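Local coordinates for uncharacterized protein (Leishmania infantum, PDB 4TYZ) that is of unknown function, although its C-terminal GRAM domain, the part present here, belongs to a family linked to sterol binding and transfer, at residues P41-F46 / H54-Y59. Sequence-based numbering, arbitrary orientation. Where two conformers were deposited one is given.
Sequences PHWLCF and HFSIEY
Leu44 with Ile57 and Phe46 with Phe55 are the hydrogen-bonded pairs of an antiparallel hairpin, each closed by two backbone bonds, and past the end of strand 54-58 Tyr59 N adds a fifth to His42 O (3.0 Å). On the face carrying Trp43, Cys45, Ser56 and Glu58, the indole reaches diagonally over the neighbouring strand. Glu58 CG sits over its six-membered ring as a CH-pi contact, 3.6 Å from the centroid, while CE3 meets the Ile57-Glu58 peptide. A bend at chi2 (-90°) sets Glu58 CD against His42 O (3.1 Å). The two side chains run side by side, with OE2 3.3 Å from His42 CB; OE1 accepts from Asp60 N, and His42 ND1 turns to Glu16. Beside the indole, Cys45 SG touches Ser56 CB (3.6 Å). On the opposite face, Phe55 CG lies between its backbone N and carbonyl carbon (chi1 69°), and the ring lies with one face against Phe46 CB, 3.7 Å from the centroid. The two phenyl planes lie within 17° of each other but are displaced, so the rings hardly stack; Trp26 meets Phe55 edge-to-face. Leu44 CB packs on Ile57 CG2 (3.8 Å) and Tyr59 CE1 (4.0 Å). This edge hairpin belongs to the first, four-stranded half of the PH-like GRAM fold, with Leu44 turned toward C-terminal helix 96-107 and, with Ile57, toward strand 78-82.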
ATOM      1  N   PRO A  41      11.769   3.196  -2.767  1.00 11.26           N
ATOM      2  CA  PRO A  41      12.797   2.241  -2.340  1.00 13.54           C
ATOM      3  C   PRO A  41      12.759   1.895  -0.842  1.00 12.66           C
ATOM      4  O   PRO A  41      13.117   0.773  -0.482  1.00 15.14           O
ATOM      5  CB  PRO A  41      14.104   2.961  -2.703  1.00 15.51           C
ATOM      6  CG  PRO A  41      13.728   3.856  -3.856  1.00 17.48           C
ATOM      7  CD  PRO A  41      12.332   4.332  -3.523  1.00 12.68           C
ATOM      8  N   HIS A  42      12.304   2.814   0.007  1.00  9.77           N
ATOM      9  CA  HIS A  42      12.319   2.570   1.453  1.00  9.29           C
ATOM     10  C   HIS A  42      10.939   2.507   2.101  1.00  8.33           C
ATOM     11  O   HIS A  42      10.835   2.086   3.259  1.00 10.30           O
ATOM     12  CB  HIS A  42      13.139   3.650   2.165  1.00 10.45           C
ATOM     13  CG  HIS A  42      14.583   3.644   1.789  1.00 12.74           C
ATOM     14  ND1 HIS A  42      15.153   4.633   1.016  1.00 15.56           N
ATOM     15  CD2 HIS A  42      15.567   2.756   2.059  1.00 13.85           C
ATOM     16  CE1 HIS A  42      16.433   4.353   0.829  1.00 17.43           C
ATOM     17  NE2 HIS A  42      16.708   3.224   1.450  1.00 13.99           N
ATOM     18  N   TRP A  43       9.900   2.908   1.368  1.00  8.30           N
ATOM     19  CA  TRP A  43       8.573   3.096   1.963  1.00  8.38           C
ATOM     20  C   TRP A  43       7.432   2.501   1.178  1.00  8.46           C
ATOM     21  O   TRP A  43       7.413   2.487  -0.053  1.00 10.55           O
ATOM     22  CB  TRP A  43       8.272   4.608   2.158  1.00  7.71           C
ATOM     23  CG  TRP A  43       9.237   5.261   3.086  1.00  7.56           C
ATOM     24  CD1 TRP A  43      10.473   5.750   2.767  1.00  7.80           C
ATOM     25  CD2 TRP A  43       9.069   5.474   4.493  1.00  7.62           C
ATOM     26  NE1 TRP A  43      11.090   6.258   3.893  1.00  8.62           N
ATOM     27  CE2 TRP A  43      10.248   6.100   4.964  1.00  9.96           C
ATOM     28  CE3 TRP A  43       8.038   5.201   5.400  1.00  9.25           C
ATOM     29  CZ2 TRP A  43      10.420   6.470   6.303  1.00  9.10           C
ATOM     30  CZ3 TRP A  43       8.209   5.559   6.735  1.00  9.89           C
ATOM     31  CH2 TRP A  43       9.394   6.185   7.174  1.00  8.80           C
ATOM     32  N   LEU A  44       6.480   2.007   1.949  1.00  7.87           N
ATOM     33  CA  LEU A  44       5.190   1.593   1.443  0.62  8.40           C
ATOM     34  C   LEU A  44       4.181   2.617   1.923  1.00  8.38           C
ATOM     35  O   LEU A  44       4.019   2.806   3.124  1.00  9.05           O
ATOM     36  CB  LEU A  44       4.831   0.202   1.953  0.62  9.72           C
ATOM     37  CG  LEU A  44       3.443  -0.205   1.491  0.62 11.65           C
ATOM     38  CD1 LEU A  44       3.414  -0.217  -0.020  0.62 13.24           C
ATOM     39  CD2 LEU A  44       3.059  -1.560   2.072  0.62  9.29           C
ATOM     40  N   CYS A  45       3.518   3.295   0.990  1.00  8.68           N
ATOM     41  CA  CYS A  45       2.617   4.391   1.362  1.00  8.51           C
ATOM     42  C   CYS A  45       1.246   4.231   0.743  1.00  8.97           C
ATOM     43  O   CYS A  45       1.096   3.622  -0.311  1.00 10.26           O
ATOM     44  CB  CYS A  45       3.177   5.746   0.922  1.00  8.59           C
ATOM     45  SG  CYS A  45       4.887   6.013   1.415  1.00 10.25           S
ATOM     46  N   PHE A  46       0.257   4.818   1.397  1.00  9.07           N
ATOM     47  CA  PHE A  46      -1.095   4.851   0.853  1.00  9.50           C
ATOM     48  C   PHE A  46      -1.693   6.221   1.083  1.00  9.84           C
ATOM     49  O   PHE A  46      -1.562   6.764   2.174  1.00 10.58           O
ATOM     50  CB  PHE A  46      -1.982   3.779   1.503  1.00  9.59           C
ATOM     51  CG  PHE A  46      -3.411   3.827   1.041  1.00 10.09           C
ATOM     52  CD1 PHE A  46      -3.819   3.080  -0.051  1.00 12.76           C
ATOM     53  CD2 PHE A  46      -4.337   4.640   1.683  1.00 10.47           C
ATOM     54  CE1 PHE A  46      -5.141   3.135  -0.496  1.00 11.70           C
ATOM     55  CE2 PHE A  46      -5.653   4.712   1.248  1.00 11.02           C
ATOM     56  CZ  PHE A  46      -6.064   3.949   0.164  1.00 11.40           C
ATOM     57  N   HIS A  54      -4.217   8.439   5.282  1.00 15.20           N
ATOM     58  CA  HIS A  54      -3.011   7.994   4.605  1.00 12.76           C
ATOM     59  C   HIS A  54      -2.083   7.321   5.597  1.00 16.00           C
ATOM     60  O   HIS A  54      -2.206   7.515   6.806  1.00 17.42           O
ATOM     61  CB  HIS A  54      -2.297   9.181   3.947  1.00 13.18           C
ATOM     62  CG  HIS A  54      -1.821  10.212   4.918  1.00 17.27           C
ATOM     63  ND1 HIS A  54      -2.669  11.142   5.493  1.00 21.18           N
ATOM     64  CD2 HIS A  54      -0.594  10.471   5.425  1.00 25.73           C
ATOM     65  CE1 HIS A  54      -1.983  11.923   6.301  1.00 24.58           C
ATOM     66  NE2 HIS A  54      -0.714  11.539   6.279  1.00 27.06           N
ATOM     67  N   PHE A  55      -1.144   6.531   5.094  1.00 10.80           N
ATOM     68  CA  PHE A  55      -0.109   5.993   5.966  1.00 10.39           C
ATOM     69  C   PHE A  55       1.192   5.854   5.194  1.00 10.26           C
ATOM     70  O   PHE A  55       1.204   5.855   3.965  1.00  9.70           O
ATOM     71  CB  PHE A  55      -0.526   4.634   6.593  1.00 11.90           C
ATOM     72  CG  PHE A  55      -0.614   3.476   5.614  1.00 11.37           C
ATOM     73  CD1 PHE A  55       0.532   2.844   5.139  1.00 12.87           C
ATOM     74  CD2 PHE A  55      -1.853   2.996   5.198  1.00 13.43           C
ATOM     75  CE1 PHE A  55       0.443   1.773   4.237  1.00 13.63           C
ATOM     76  CE2 PHE A  55      -1.947   1.919   4.323  1.00 12.90           C
ATOM     77  CZ  PHE A  55      -0.808   1.312   3.834  1.00 14.09           C
ATOM     78  N   SER A  56       2.288   5.739   5.931  1.00  9.07           N
ATOM     79  CA  SER A  56       3.563   5.362   5.327  1.00  8.66           C
ATOM     80  C   SER A  56       4.287   4.474   6.304  1.00 11.41           C
ATOM     81  O   SER A  56       4.327   4.766   7.503  1.00 13.65           O
ATOM     82  CB  SER A  56       4.414   6.581   4.967  1.00 11.14           C
ATOM     83  OG  SER A  56       4.668   7.377   6.115  1.00 14.40           O
ATOM     84  N   ILE A  57       4.844   3.384   5.794  1.00  8.63           N
ATOM     85  CA  ILE A  57       5.557   2.444   6.635  1.00  7.94           C
ATOM     86  C   ILE A  57       6.852   2.051   5.940  1.00  7.73           C
ATOM     87  O   ILE A  57       6.884   1.823   4.735  1.00  8.89           O
ATOM     88  CB  ILE A  57       4.686   1.208   6.958  1.00 11.70           C
ATOM     89  CG1 ILE A  57       5.466   0.231   7.835  1.00 13.87           C
ATOM     90  CG2 ILE A  57       4.207   0.537   5.709  1.00 14.77           C
ATOM     91  CD1 ILE A  57       4.590  -0.764   8.518  1.00 23.46           C
ATOM     92  N   GLU A  58       7.942   2.041   6.699  1.00  8.05           N
ATOM     93  CA  GLU A  58       9.233   1.671   6.126  1.00  7.80           C
ATOM     94  C   GLU A  58       9.281   0.158   5.935  1.00  8.51           C
ATOM     95  O   GLU A  58       8.714  -0.574   6.737  1.00 10.64           O
ATOM     96  CB  GLU A  58      10.372   2.129   7.052  1.00  9.54           C
ATOM     97  CG  GLU A  58      11.430   3.024   6.414  1.00 11.77           C
ATOM     98  CD  GLU A  58      12.596   2.244   5.795  1.00 17.40           C
ATOM     99  OE1 GLU A  58      12.538   0.995   5.743  1.00 15.02           O
ATOM    100  OE2 GLU A  58      13.582   2.887   5.358  1.00 13.33           O
ATOM    101  N   TYR A  59       9.937  -0.330   4.884  1.00  9.84           N
ATOM    102  CA  TYR A  59      10.035  -1.780   4.739  1.00  8.30           C
ATOM    103  C   TYR A  59      10.689  -2.439   5.952  1.00 10.57           C
ATOM    104  O   TYR A  59      10.377  -3.595   6.262  1.00 11.07           O
ATOM    105  CB  TYR A  59      10.797  -2.165   3.464  1.00 10.13           C
ATOM    106  CG  TYR A  59      10.049  -1.721   2.244  1.00 10.35           C
ATOM    107  CD1 TYR A  59       8.833  -2.299   1.906  1.00 11.28           C
ATOM    108  CD2 TYR A  59      10.541  -0.688   1.452  1.00 12.36           C
ATOM    109  CE1 TYR A  59       8.122  -1.843   0.795  1.00 13.89           C
ATOM    110  CE2 TYR A  59       9.851  -0.247   0.348  1.00 14.93           C
ATOM    111  CZ  TYR A  59       8.648  -0.825   0.027  1.00 15.95           C
ATOM    112  OH  TYR A  59       7.968  -0.376  -1.082  1.00 23.96           O
TER